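Lovastatin nonaketide synthase, polyketide synthase component (Aspergillus terreus, PDB 7CPX) builds the nonaketide backbone of lovastatin, yielding enzyme-bound dihydromonacolin L from nine malonyl-CoA units with NADPH and S-adenosyl-L-methionine, together with its partner lovC. Local coordinates at residues 523-527 and 884-889; 205-209 and 368-374; 231-235 and 358-363; 313-319 and 335-340; 93-98 and 131-136. The protein carries 2 engineered substitutions. The contacts are given in a common frame with arbitrary orientation. Numbering follows the deposited sequence.

Contact 1 (523-527 and 884-889); sequences AIVGH and LDSFSR
Residues 523-527 leave the end of strand 520-524 in extended form through Gly-526 (phi/psi -174/133) and turn at His-527 (-75/-40), passing over the first turn and a half of helix 883-898, represented by 884-889. The nearest CA pairs are Val-525 with Arg-889 at 5.6 Å and His-527 with Leu-884 at 6.2 Å, so the two chains run in opposite senses.

Van der Waals packing centres on Val-525, chi1 t, whose two methyls rest on the helix backbone: CG1 lies 3.1 Å from Asp-885 O and 3.9 Å from Ser-888 CB, while CG2 lies 3.3 Å from Arg-889 CA. The Arg-889 guanidinium curls back so that Val-525 CG1 sits over one of its faces. This joins the small three-stranded antiparallel sheet of strands 475-479, 520-524 and 546-547 to a helix of the malonyl-CoA:ACP transacylase domain; on the other side of the strand, Ile-524 packs on helix 529-542.

A CH-pi contact closes the far end: Leu-884 CD2 stands 4.0 Å from the His-527 ring centroid, 17° off the normal.

Polar approaches are loose. Asp-885, chi1 m, brings OD1 to 3.6 Å from His-527 N, and Asn-882 accepts from Asp-885 N.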
# COMPACT_ATOMS: atom_id res chain seq x y z
N ALA A 523 -7.43 8.56 -58.33
CA ALA A 523 -8.36 8.08 -59.33
C ALA A 523 -7.64 7.14 -60.28
O ALA A 523 -6.49 7.41 -60.66
CB ALA A 523 -8.99 9.25 -60.09
N ILE A 524 -8.30 6.06 -60.65
CA ILE A 524 -7.73 5.01 -61.48
C ILE A 524 -8.51 4.97 -62.79
O ILE A 524 -9.74 5.08 -62.80
CB ILE A 524 -7.78 3.65 -60.77
CG1 ILE A 524 -7.24 3.77 -59.34
CG2 ILE A 524 -7.01 2.61 -61.55
CD1 ILE A 524 -5.82 4.29 -59.26
N VAL A 525 -7.78 4.81 -63.89
CA VAL A 525 -8.35 4.84 -65.23
C VAL A 525 -8.28 3.44 -65.83
O VAL A 525 -7.20 2.84 -65.87
CB VAL A 525 -7.62 5.86 -66.13
CG1 VAL A 525 -8.16 5.81 -67.54
CG2 VAL A 525 -7.78 7.26 -65.56
N GLY A 526 -9.42 2.94 -66.28
CA GLY A 526 -9.47 1.63 -66.90
C GLY A 526 -10.84 1.31 -67.47
O GLY A 526 -11.86 1.50 -66.80
N HIS A 527 -10.87 0.81 -68.71
CA HIS A 527 -12.14 0.50 -69.35
C HIS A 527 -12.75 -0.78 -68.79
O HIS A 527 -13.97 -0.85 -68.60
CB HIS A 527 -11.94 0.36 -70.86
CG HIS A 527 -13.20 0.05 -71.61
ND1 HIS A 527 -13.20 -0.65 -72.80
CD2 HIS A 527 -14.49 0.33 -71.34
CE1 HIS A 527 -14.45 -0.78 -73.23
NE2 HIS A 527 -15.25 -0.19 -72.36
N LEU A 884 -11.57 5.77 -74.20
CA LEU A 884 -12.22 5.59 -72.91
C LEU A 884 -11.27 5.96 -71.78
O LEU A 884 -11.65 6.67 -70.84
CB LEU A 884 -12.69 4.14 -72.73
CG LEU A 884 -13.63 3.52 -73.77
CD1 LEU A 884 -14.46 4.57 -74.49
CD2 LEU A 884 -12.85 2.66 -74.75
N ASP A 885 -10.02 5.50 -71.87
CA ASP A 885 -9.04 5.83 -70.84
C ASP A 885 -8.78 7.33 -70.79
O ASP A 885 -8.64 7.90 -69.71
CB ASP A 885 -7.74 5.06 -71.08
CG ASP A 885 -7.94 3.56 -71.04
OD1 ASP A 885 -9.08 3.11 -70.83
OD2 ASP A 885 -6.94 2.83 -71.20
N SER A 886 -8.72 7.98 -71.96
CA SER A 886 -8.46 9.41 -71.98
C SER A 886 -9.58 10.18 -71.28
O SER A 886 -9.32 11.03 -70.41
CB SER A 886 -8.31 9.89 -73.42
OG SER A 886 -7.28 9.17 -74.09
N PHE A 887 -10.83 9.90 -71.64
CA PHE A 887 -11.94 10.62 -71.03
C PHE A 887 -12.06 10.28 -69.54
O PHE A 887 -12.34 11.17 -68.72
CB PHE A 887 -13.24 10.30 -71.76
CG PHE A 887 -14.44 11.01 -71.20
CD1 PHE A 887 -14.69 12.33 -71.54
CD2 PHE A 887 -15.30 10.38 -70.33
CE1 PHE A 887 -15.79 13.00 -71.03
CE2 PHE A 887 -16.40 11.03 -69.82
CZ PHE A 887 -16.64 12.35 -70.16
N SER A 888 -11.86 9.02 -69.18
CA SER A 888 -11.90 8.64 -67.78
C SER A 888 -10.78 9.30 -66.99
O SER A 888 -10.97 9.63 -65.82
CB SER A 888 -11.82 7.12 -67.64
OG SER A 888 -11.80 6.73 -66.28
N ARG A 889 -9.62 9.52 -67.61
CA ARG A 889 -8.54 10.22 -66.93
C ARG A 889 -8.86 11.70 -66.77
O ARG A 889 -8.49 12.31 -65.77
CB ARG A 889 -7.24 10.04 -67.71
CG ARG A 889 -6.02 10.66 -67.03
CD ARG A 889 -4.75 10.40 -67.82
NE ARG A 889 -4.49 8.97 -68.00
CZ ARG A 889 -4.85 8.27 -69.07
NH1 ARG A 889 -5.49 8.83 -70.09
NH2 ARG A 889 -4.56 6.98 -69.12

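Contact 2 (205-209 and 368-374); sequences AAGAN and TEGTAGL
Strand 205-209 packs on the N-terminal part of helix 369-386, its axis 5.4 Å from that of 369-374 and the two directions 142° apart. Ala-205 places its O 3.0 Å from Leu-374 CD1, and Leu-374 (chi1 -97°, between wells; chi2 t) reaches the strand backbone. Ala-206 turns its CB away, to helix 97-113. At Gly-207 the chains come closest, CA to Thr-371 CA 3.9 Å; a CB here would collide with Thr-371 CA. Thr-371, chi1 t, sets OG1 3.2 Å from Gly-207 O and CB 3.6 Å from Ala-208 N. Ala-208 again points away. Asn-209, chi1 t, faces Thr-368 to Gly-370, with its OD1 3.2 Å from Glu-369 CB; that amide oxygen is hydrogen-bonded to Thr-133. Glu-369 (phi/psi 48/-108) directs its carboxylate away from the strand to Tyr-242, beside the predicted catalytic residues Cys-181 and His-367. Such close helix-on-sheet packing belongs to the thiolase fold of ketosynthases, here at the edge of the predicted active site.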
# COMPACT_ATOMS: atom_id res chain seq x y z
N ALA A 205 -29.05 4.31 -35.85
CA ALA A 205 -29.37 3.53 -34.67
C ALA A 205 -28.16 2.66 -34.39
O ALA A 205 -27.87 1.72 -35.14
CB ALA A 205 -30.63 2.69 -34.88
N ALA A 206 -27.42 2.99 -33.34
CA ALA A 206 -26.17 2.32 -33.03
C ALA A 206 -26.25 1.69 -31.65
O ALA A 206 -27.14 1.99 -30.85
CB ALA A 206 -25.00 3.30 -33.11
N GLY A 207 -25.31 0.80 -31.39
CA GLY A 207 -25.18 0.18 -30.10
C GLY A 207 -23.74 -0.20 -29.87
O GLY A 207 -23.01 -0.50 -30.81
N ALA A 208 -23.33 -0.19 -28.60
CA ALA A 208 -21.94 -0.47 -28.27
C ALA A 208 -21.86 -1.14 -26.91
O ALA A 208 -22.30 -0.57 -25.91
CB ALA A 208 -21.11 0.82 -28.27
N ASN A 209 -21.30 -2.35 -26.89
CA ASN A 209 -20.94 -3.02 -25.65
C ASN A 209 -19.52 -3.55 -25.81
O ASN A 209 -19.24 -4.27 -26.77
CB ASN A 209 -21.90 -4.16 -25.32
CG ASN A 209 -21.41 -5.01 -24.16
OD1 ASN A 209 -21.64 -4.67 -23.00
ND2 ASN A 209 -20.75 -6.11 -24.47
N THR A 368 -24.40 -9.15 -26.23
CA THR A 368 -23.65 -7.91 -26.36
C THR A 368 -24.36 -6.74 -25.69
O THR A 368 -24.18 -5.58 -26.09
CB THR A 368 -23.38 -7.60 -27.83
OG1 THR A 368 -24.62 -7.41 -28.52
CG2 THR A 368 -22.62 -8.74 -28.48
N GLU A 369 -25.18 -7.02 -24.67
CA GLU A 369 -25.75 -5.99 -23.81
C GLU A 369 -26.35 -4.83 -24.60
O GLU A 369 -27.39 -4.99 -25.25
CB GLU A 369 -24.69 -5.48 -22.84
CG GLU A 369 -24.04 -6.55 -21.99
CD GLU A 369 -24.95 -7.08 -20.91
OE1 GLU A 369 -26.17 -6.83 -20.98
OE2 GLU A 369 -24.45 -7.74 -19.97
N GLY A 370 -25.70 -3.67 -24.57
CA GLY A 370 -26.30 -2.48 -25.15
C GLY A 370 -26.63 -2.64 -26.62
O GLY A 370 -27.73 -2.30 -27.05
N THR A 371 -25.70 -3.18 -27.39
CA THR A 371 -25.92 -3.40 -28.82
C THR A 371 -26.65 -4.70 -29.10
O THR A 371 -26.98 -4.97 -30.27
CB THR A 371 -24.59 -3.39 -29.56
OG1 THR A 371 -24.82 -3.19 -30.96
CG2 THR A 371 -23.88 -4.71 -29.38
N ALA A 372 -26.94 -5.50 -28.07
CA ALA A 372 -27.54 -6.81 -28.29
C ALA A 372 -28.77 -6.70 -29.17
O ALA A 372 -28.89 -7.41 -30.18
CB ALA A 372 -27.89 -7.44 -26.94
N GLY A 373 -29.67 -5.80 -28.83
CA GLY A 373 -30.83 -5.54 -29.66
C GLY A 373 -30.44 -5.39 -31.11
O GLY A 373 -30.86 -6.19 -31.96
N LEU A 374 -29.60 -4.39 -31.41
CA LEU A 374 -29.17 -4.19 -32.78
C LEU A 374 -28.55 -5.45 -33.36
O LEU A 374 -28.82 -5.81 -34.51
CB LEU A 374 -28.17 -3.03 -32.86
CG LEU A 374 -28.74 -1.67 -33.26
CD1 LEU A 374 -27.65 -0.63 -33.22
CD2 LEU A 374 -29.35 -1.74 -34.65

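Contact 3 (231-235 and 358-363); sequences RSRMW and VGSAKT
Both segments are irregular: 231-235 makes successive inverse gamma turns centred on Ser-232 and Arg-233, and 358-363 leaves strand 356-358 extended, then adopts helical phi/psi from Ala-361. Their nearest CA atoms are Ser-232 and Thr-363, 5.3 Å apart. Val-358, chi1 t, starts the contact, its CG1 3.5 Å from Met-234 CE and 3.6 Å from Trp-235 CH2. The fully extended Met-234 (all chi t) also brings SD to 3.2 Å from Ser-360 N. Ser-360 holds the turn together: its O accepts from Thr-363 OG1 at 2.8 Å, and its OG from Lys-362 NZ at 2.8 Å. Lys-362 offers O, 3.6 Å from Ser-232 CB, while NZ also bonds to O of the predicted catalytic His-320, with His-367 close by. Thr-363, chi1 p, puts CG2 3.4 Å from both Ser-232 O and Met-234 CB. Between the segments the chemistry is thus van der Waals packing, whereas hydrogen bonds fix the 360-363 turn from within and tie its lysine to the ketosynthase active site.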
# COMPACT_ATOMS: atom_id res chain seq x y z
N ARG A 231 -21.17 -19.16 -22.35
CA ARG A 231 -21.96 -19.14 -23.57
C ARG A 231 -23.43 -18.94 -23.23
O ARG A 231 -23.93 -19.52 -22.26
CB ARG A 231 -21.77 -20.43 -24.37
CG ARG A 231 -20.35 -20.62 -24.87
CD ARG A 231 -20.20 -21.91 -25.66
NE ARG A 231 -18.82 -22.10 -26.11
CZ ARG A 231 -17.85 -22.59 -25.36
NH1 ARG A 231 -18.05 -22.95 -24.10
NH2 ARG A 231 -16.63 -22.72 -25.88
N SER A 232 -24.10 -18.12 -24.03
CA SER A 232 -25.53 -17.84 -23.84
C SER A 232 -26.32 -18.96 -24.48
O SER A 232 -26.76 -18.87 -25.63
CB SER A 232 -25.89 -16.49 -24.44
OG SER A 232 -25.13 -15.45 -23.86
N ARG A 233 -26.52 -20.04 -23.73
CA ARG A 233 -27.24 -21.21 -24.22
C ARG A 233 -28.73 -20.88 -24.23
O ARG A 233 -29.45 -21.12 -23.26
CB ARG A 233 -26.94 -22.43 -23.37
CG ARG A 233 -25.49 -22.86 -23.40
CD ARG A 233 -25.29 -24.18 -22.68
NE ARG A 233 -24.44 -25.09 -23.45
CZ ARG A 233 -23.11 -25.09 -23.41
NH1 ARG A 233 -22.44 -24.24 -22.64
NH2 ARG A 233 -22.44 -25.95 -24.15
N MET A 234 -29.19 -20.31 -25.34
CA MET A 234 -30.58 -19.90 -25.46
C MET A 234 -31.51 -21.10 -25.32
O MET A 234 -31.37 -22.09 -26.05
CB MET A 234 -30.80 -19.21 -26.81
CG MET A 234 -32.26 -18.95 -27.16
SD MET A 234 -32.43 -18.21 -28.79
CE MET A 234 -34.20 -18.35 -29.02
N TRP A 235 -32.45 -21.01 -24.39
CA TRP A 235 -33.53 -21.98 -24.20
C TRP A 235 -33.03 -23.40 -24.01
O TRP A 235 -33.81 -24.35 -24.14
CB TRP A 235 -34.51 -21.94 -25.38
CG TRP A 235 -35.22 -20.63 -25.57
CD1 TRP A 235 -34.90 -19.44 -25.00
CD2 TRP A 235 -36.36 -20.38 -26.40
NE1 TRP A 235 -35.77 -18.46 -25.41
CE2 TRP A 235 -36.68 -19.02 -26.27
CE3 TRP A 235 -37.14 -21.19 -27.23
CZ2 TRP A 235 -37.75 -18.44 -26.95
CZ3 TRP A 235 -38.20 -20.61 -27.90
CH2 TRP A 235 -38.49 -19.25 -27.76
N VAL A 358 -37.26 -19.43 -33.88
CA VAL A 358 -36.77 -18.48 -32.89
C VAL A 358 -35.28 -18.71 -32.73
O VAL A 358 -34.85 -19.83 -32.41
CB VAL A 358 -37.49 -18.64 -31.55
CG1 VAL A 358 -37.18 -17.46 -30.65
CG2 VAL A 358 -38.99 -18.77 -31.75
N GLY A 359 -34.49 -17.66 -32.95
CA GLY A 359 -33.05 -17.78 -32.83
C GLY A 359 -32.38 -16.48 -32.43
O GLY A 359 -32.55 -15.46 -33.10
N SER A 360 -31.60 -16.52 -31.36
CA SER A 360 -30.95 -15.33 -30.83
C SER A 360 -29.51 -15.27 -31.34
O SER A 360 -28.77 -16.25 -31.25
CB SER A 360 -30.96 -15.33 -29.30
OG SER A 360 -30.33 -14.16 -28.79
N ALA A 361 -29.13 -14.11 -31.88
CA ALA A 361 -27.76 -13.92 -32.33
C ALA A 361 -26.77 -14.07 -31.19
O ALA A 361 -25.59 -14.38 -31.43
CB ALA A 361 -27.60 -12.53 -32.96
N LYS A 362 -27.22 -13.88 -29.95
CA LYS A 362 -26.33 -13.94 -28.80
C LYS A 362 -25.79 -15.34 -28.55
O LYS A 362 -24.84 -15.49 -27.77
CB LYS A 362 -27.08 -13.43 -27.56
CG LYS A 362 -27.68 -12.05 -27.76
CD LYS A 362 -28.67 -11.69 -26.67
CE LYS A 362 -29.75 -10.77 -27.21
NZ LYS A 362 -30.64 -11.43 -28.20
N THR A 363 -26.35 -16.36 -29.20
CA THR A 363 -25.76 -17.68 -29.14
C THR A 363 -24.49 -17.76 -29.97
O THR A 363 -23.63 -18.61 -29.72
CB THR A 363 -26.75 -18.74 -29.62
OG1 THR A 363 -27.12 -18.47 -30.98
CG2 THR A 363 -28.00 -18.73 -28.76

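Contact 4 (313-319 and 335-340); sequences RCQFFEA and IATAFF
Residues 313-319 run extended into the short strand 316-318, apart from a kink at Gln-315 (phi/psi -76/-22); opposite lies the last turn of helix 327-339, with Phe-340 already out of helical conformation. Closest CA atoms are Arg-313 and Phe-339 at 7.3 Å, then Phe-317 and Ile-335 at 8.6 Å, leaving room for large side chains. Phe-317 (chi1 t) and Phe-339 (chi1 m) meet obliquely, centroids 5.4 Å apart and planes at 79°. Ile-335 lays CG1 over the Phe-317 face, 3.9 Å from the centroid, and its CD1 touches Ala-319 CB at 4.1 Å. Cys-314, chi1 p, makes a sulfur-aromatic contact, SG 4.0 Å from the Phe-339 centroid. Arg-313 CD approaches Phe-339 CD1 at the ring edge (3.4 Å), while Arg-313 NH1 lies 3.4 Å from Phe-340 CE1. Helix 289-302 adds Ile-296 and Tyr-300 to this cluster. Strand and helix belong to a beta-alpha-beta unit, 316-318, 327-339 and parallel neighbour 356-358, in the C-terminal half of the ketosynthase, with predicted catalytic His-320 just beyond the strand.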
# COMPACT_ATOMS: atom_id res chain seq x y z
N ARG A 313 -47.90 -12.94 -39.71
CA ARG A 313 -46.95 -13.40 -38.71
C ARG A 313 -45.52 -13.26 -39.22
O ARG A 313 -45.27 -13.04 -40.40
CB ARG A 313 -47.24 -14.86 -38.35
CG ARG A 313 -46.90 -15.24 -36.91
CD ARG A 313 -48.15 -15.32 -36.04
NE ARG A 313 -49.19 -16.14 -36.64
CZ ARG A 313 -49.13 -17.46 -36.77
NH1 ARG A 313 -48.08 -18.15 -36.35
NH2 ARG A 313 -50.15 -18.11 -37.33
N CYS A 314 -44.57 -13.41 -38.29
CA CYS A 314 -43.16 -13.44 -38.64
C CYS A 314 -42.66 -14.87 -38.61
O CYS A 314 -42.86 -15.59 -37.62
CB CYS A 314 -42.34 -12.57 -37.68
SG CYS A 314 -42.51 -13.03 -35.94
N GLN A 315 -42.01 -15.30 -39.69
CA GLN A 315 -41.51 -16.66 -39.79
C GLN A 315 -40.25 -16.88 -38.97
O GLN A 315 -39.94 -18.02 -38.63
CB GLN A 315 -41.24 -17.01 -41.26
CG GLN A 315 -42.44 -16.82 -42.17
CD GLN A 315 -42.61 -15.38 -42.61
OE1 GLN A 315 -41.69 -14.77 -43.15
NE2 GLN A 315 -43.80 -14.82 -42.38
N PHE A 316 -39.52 -15.81 -38.66
CA PHE A 316 -38.35 -15.88 -37.81
C PHE A 316 -38.51 -14.88 -36.67
O PHE A 316 -39.16 -13.84 -36.82
CB PHE A 316 -37.07 -15.59 -38.60
CG PHE A 316 -35.82 -15.57 -37.76
CD1 PHE A 316 -35.43 -16.69 -37.05
CD2 PHE A 316 -35.03 -14.44 -37.70
CE1 PHE A 316 -34.28 -16.68 -36.29
CE2 PHE A 316 -33.89 -14.42 -36.93
CZ PHE A 316 -33.51 -15.54 -36.22
N PHE A 317 -37.92 -15.20 -35.53
CA PHE A 317 -38.05 -14.37 -34.33
C PHE A 317 -36.69 -14.34 -33.64
O PHE A 317 -36.33 -15.28 -32.93
CB PHE A 317 -39.13 -14.90 -33.40
CG PHE A 317 -39.53 -13.94 -32.33
CD1 PHE A 317 -38.75 -13.78 -31.20
CD2 PHE A 317 -40.68 -13.19 -32.44
CE1 PHE A 317 -39.12 -12.89 -30.21
CE2 PHE A 317 -41.06 -12.30 -31.46
CZ PHE A 317 -40.28 -12.15 -30.34
N GLU A 318 -35.95 -13.25 -33.83
CA GLU A 318 -34.69 -13.08 -33.12
C GLU A 318 -35.00 -12.80 -31.66
O GLU A 318 -35.21 -11.65 -31.27
CB GLU A 318 -33.85 -11.97 -33.74
CG GLU A 318 -32.36 -12.12 -33.48
CD GLU A 318 -31.97 -11.84 -32.04
OE1 GLU A 318 -32.73 -11.14 -31.34
OE2 GLU A 318 -30.89 -12.30 -31.61
N ALA A 319 -35.04 -13.85 -30.86
CA ALA A 319 -35.39 -13.73 -29.46
C ALA A 319 -34.24 -13.13 -28.67
O ALA A 319 -33.07 -13.17 -29.08
CB ALA A 319 -35.76 -15.09 -28.88
N ILE A 335 -43.58 -15.34 -26.51
CA ILE A 335 -43.63 -15.59 -27.95
C ILE A 335 -44.79 -16.52 -28.28
O ILE A 335 -45.57 -16.27 -29.22
CB ILE A 335 -42.29 -16.16 -28.44
CG1 ILE A 335 -41.19 -15.12 -28.27
CG2 ILE A 335 -42.39 -16.59 -29.89
CD1 ILE A 335 -39.80 -15.64 -28.55
N ALA A 336 -44.93 -17.61 -27.52
CA ALA A 336 -45.99 -18.57 -27.81
C ALA A 336 -47.36 -17.95 -27.64
O ALA A 336 -48.25 -18.15 -28.48
CB ALA A 336 -45.84 -19.79 -26.90
N THR A 337 -47.56 -17.17 -26.58
CA THR A 337 -48.86 -16.57 -26.32
C THR A 337 -49.16 -15.40 -27.25
O THR A 337 -50.33 -15.05 -27.42
CB THR A 337 -48.95 -16.10 -24.86
OG1 THR A 337 -47.87 -15.20 -24.59
CG2 THR A 337 -48.87 -17.28 -23.92
N ALA A 338 -48.14 -14.79 -27.84
CA ALA A 338 -48.37 -13.71 -28.78
C ALA A 338 -48.69 -14.25 -30.17
O ALA A 338 -49.64 -13.80 -30.82
CB ALA A 338 -47.16 -12.78 -28.84
N PHE A 339 -47.91 -15.22 -30.63
CA PHE A 339 -48.12 -15.82 -31.95
C PHE A 339 -49.03 -17.04 -31.91
O PHE A 339 -49.44 -17.52 -32.97
CB PHE A 339 -46.78 -16.20 -32.57
CG PHE A 339 -45.84 -15.05 -32.73
CD1 PHE A 339 -46.03 -14.11 -33.72
CD2 PHE A 339 -44.76 -14.91 -31.88
CE1 PHE A 339 -45.16 -13.05 -33.86
CE2 PHE A 339 -43.89 -13.86 -32.01
CZ PHE A 339 -44.09 -12.92 -33.00
N PHE A 340 -49.34 -17.55 -30.72
CA PHE A 340 -50.17 -18.74 -30.59
C PHE A 340 -50.97 -18.61 -29.30
O PHE A 340 -51.08 -17.53 -28.72
CB PHE A 340 -49.30 -20.01 -30.62
CG PHE A 340 -48.38 -20.08 -31.80
CD1 PHE A 340 -48.81 -20.60 -33.00
CD2 PHE A 340 -47.08 -19.62 -31.70
CE1 PHE A 340 -47.96 -20.66 -34.09
CE2 PHE A 340 -46.22 -19.68 -32.78
CZ PHE A 340 -46.66 -20.20 -33.98

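Contact 5 (93-98 and 131-136); sequences ESMDPQ and VMTHDY
Tyr-136 dominates this contact: with chi1 at -120° and chi2 at 72°, its ring lies along the kink between helices 89-94 and 97-113. Its OH donates to Glu-93 O at 3.2 Å and also bonds to Val-938, while Pro-97 CD sits over the ring face, 3.4 Å from the centroid, in a CH-pi contact. Met-95 O comes within 3.1 Å of Tyr-136 CE2. Asp-96, chi1 t, is the N-cap of the second helix, its OD1 accepting from Gln-98 N at 2.8 Å; Tyr-136 CB lies 3.1 Å from that OD1. Gln-98 (chi1 m, chi2 t) extends toward the irregular 131-136 loop, NE2 weakly bonded to Asp-96 OD2 at 2.8 Å and 3.7 Å from His-134 CA. The nearest CA atoms are Asp-96 with Tyr-136, 5.2 Å, then Gln-98 with His-134, 7.6 Å. His-134, chi1 p, centres an inverse gamma turn and swings its ring away, to stack on His-134 of the second subunit. A capped helix start thus meets the loop after strand 126-131 at the ketosynthase dimer interface.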
# COMPACT_ATOMS: atom_id res chain seq x y z
N GLU A 93 -7.11 9.04 -26.97
CA GLU A 93 -6.83 8.17 -25.83
C GLU A 93 -7.90 8.33 -24.76
O GLU A 93 -8.35 7.34 -24.17
CB GLU A 93 -5.45 8.49 -25.26
CG GLU A 93 -4.30 8.15 -26.19
CD GLU A 93 -2.96 8.62 -25.65
OE1 GLU A 93 -2.93 9.22 -24.56
OE2 GLU A 93 -1.94 8.39 -26.33
N SER A 94 -8.33 9.56 -24.51
CA SER A 94 -9.38 9.81 -23.54
C SER A 94 -10.70 9.17 -23.95
O SER A 94 -11.53 8.88 -23.08
CB SER A 94 -9.58 11.31 -23.36
OG SER A 94 -8.34 11.97 -23.14
N MET A 95 -10.91 8.94 -25.24
CA MET A 95 -12.19 8.46 -25.72
C MET A 95 -12.47 7.04 -25.22
O MET A 95 -11.57 6.23 -25.03
CB MET A 95 -12.24 8.46 -27.24
CG MET A 95 -12.53 9.82 -27.85
SD MET A 95 -12.83 9.70 -29.62
CE MET A 95 -14.31 8.69 -29.63
N ASP A 96 -13.75 6.77 -25.02
CA ASP A 96 -14.18 5.41 -24.73
C ASP A 96 -14.04 4.57 -25.99
O ASP A 96 -14.53 4.98 -27.06
CB ASP A 96 -15.63 5.42 -24.24
CG ASP A 96 -16.15 4.03 -23.92
OD1 ASP A 96 -15.44 3.04 -24.16
OD2 ASP A 96 -17.29 3.93 -23.41
N PRO A 97 -13.39 3.41 -25.93
CA PRO A 97 -13.37 2.53 -27.11
C PRO A 97 -14.74 2.31 -27.70
O PRO A 97 -14.86 2.10 -28.92
CB PRO A 97 -12.77 1.23 -26.57
CG PRO A 97 -11.92 1.66 -25.43
CD PRO A 97 -12.59 2.85 -24.82
N GLN A 98 -15.79 2.37 -26.88
CA GLN A 98 -17.14 2.31 -27.42
C GLN A 98 -17.38 3.46 -28.38
O GLN A 98 -17.92 3.25 -29.47
CB GLN A 98 -18.16 2.33 -26.28
CG GLN A 98 -18.07 1.14 -25.35
CD GLN A 98 -19.18 1.11 -24.32
OE1 GLN A 98 -19.71 0.05 -23.98
NE2 GLN A 98 -19.54 2.28 -23.80
N VAL A 131 -25.89 2.13 -25.20
CA VAL A 131 -24.70 1.71 -24.48
C VAL A 131 -25.10 1.42 -23.04
O VAL A 131 -25.82 2.20 -22.41
CB VAL A 131 -23.59 2.79 -24.53
CG1 VAL A 131 -23.24 3.10 -25.97
CG2 VAL A 131 -24.04 4.04 -23.82
N MET A 132 -24.62 0.30 -22.52
CA MET A 132 -24.93 -0.14 -21.17
C MET A 132 -23.70 -0.43 -20.33
O MET A 132 -23.79 -0.37 -19.10
CB MET A 132 -25.80 -1.40 -21.22
CG MET A 132 -26.15 -2.02 -19.87
SD MET A 132 -26.56 -3.76 -20.03
CE MET A 132 -25.26 -4.49 -19.03
N THR A 133 -22.56 -0.72 -20.95
CA THR A 133 -21.45 -1.38 -20.26
C THR A 133 -20.17 -0.58 -20.40
O THR A 133 -19.14 -1.12 -20.82
CB THR A 133 -21.26 -2.79 -20.80
OG1 THR A 133 -22.51 -3.32 -21.24
CG2 THR A 133 -20.72 -3.68 -19.70
N HIS A 134 -20.21 0.70 -20.04
CA HIS A 134 -19.21 1.75 -20.17
C HIS A 134 -18.03 1.44 -19.25
O HIS A 134 -17.80 2.15 -18.26
CB HIS A 134 -19.81 3.11 -19.83
CG HIS A 134 -20.45 3.18 -18.48
ND1 HIS A 134 -19.74 3.01 -17.31
CD2 HIS A 134 -21.74 3.38 -18.11
CE1 HIS A 134 -20.56 3.12 -16.28
NE2 HIS A 134 -21.78 3.34 -16.73
N ASP A 135 -17.29 0.38 -19.57
CA ASP A 135 -16.10 0.05 -18.80
C ASP A 135 -15.12 1.22 -18.80
O ASP A 135 -14.58 1.59 -17.76
CB ASP A 135 -15.44 -1.20 -19.38
CG ASP A 135 -16.31 -2.43 -19.23
OD1 ASP A 135 -17.43 -2.30 -18.69
OD2 ASP A 135 -15.88 -3.52 -19.65
N TYR A 136 -14.90 1.82 -19.97
CA TYR A 136 -14.29 3.14 -20.00
C TYR A 136 -15.24 4.13 -19.32
O TYR A 136 -16.46 3.99 -19.38
CB TYR A 136 -14.00 3.57 -21.44
CG TYR A 136 -12.54 3.84 -21.72
CD1 TYR A 136 -11.63 2.80 -21.80
CD2 TYR A 136 -12.08 5.13 -21.93
CE1 TYR A 136 -10.30 3.04 -22.06
CE2 TYR A 136 -10.75 5.37 -22.20
CZ TYR A 136 -9.86 4.33 -22.27
OH TYR A 136 -8.53 4.57 -22.53

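In the fold
Contacts 2 to 5 lie in the ketosynthase; contact 1 stands apart, centres 43 to 53 Å away, where the three-stranded sheet holding strand 520-524 meets a helix of the transacylase. Contact 5 closes first along the chain. Contact 2 then spans a long loop enclosing contact 3, which in turn encloses contact 4; contact 1 comes last. The four touch in a row, 5-2-3-4, with successive centres 13, 15 and 15 Å apart: Thr-133 meets Asn-209, Lys-362 packs on Ala-372, and Phe-317 pairs with Gly-359. Strands 126-131, 203-209, 316-318 and 356-358 share one mixed sheet, so this row runs from the dimer interface past the predicted catalytic residues into the C-terminal half.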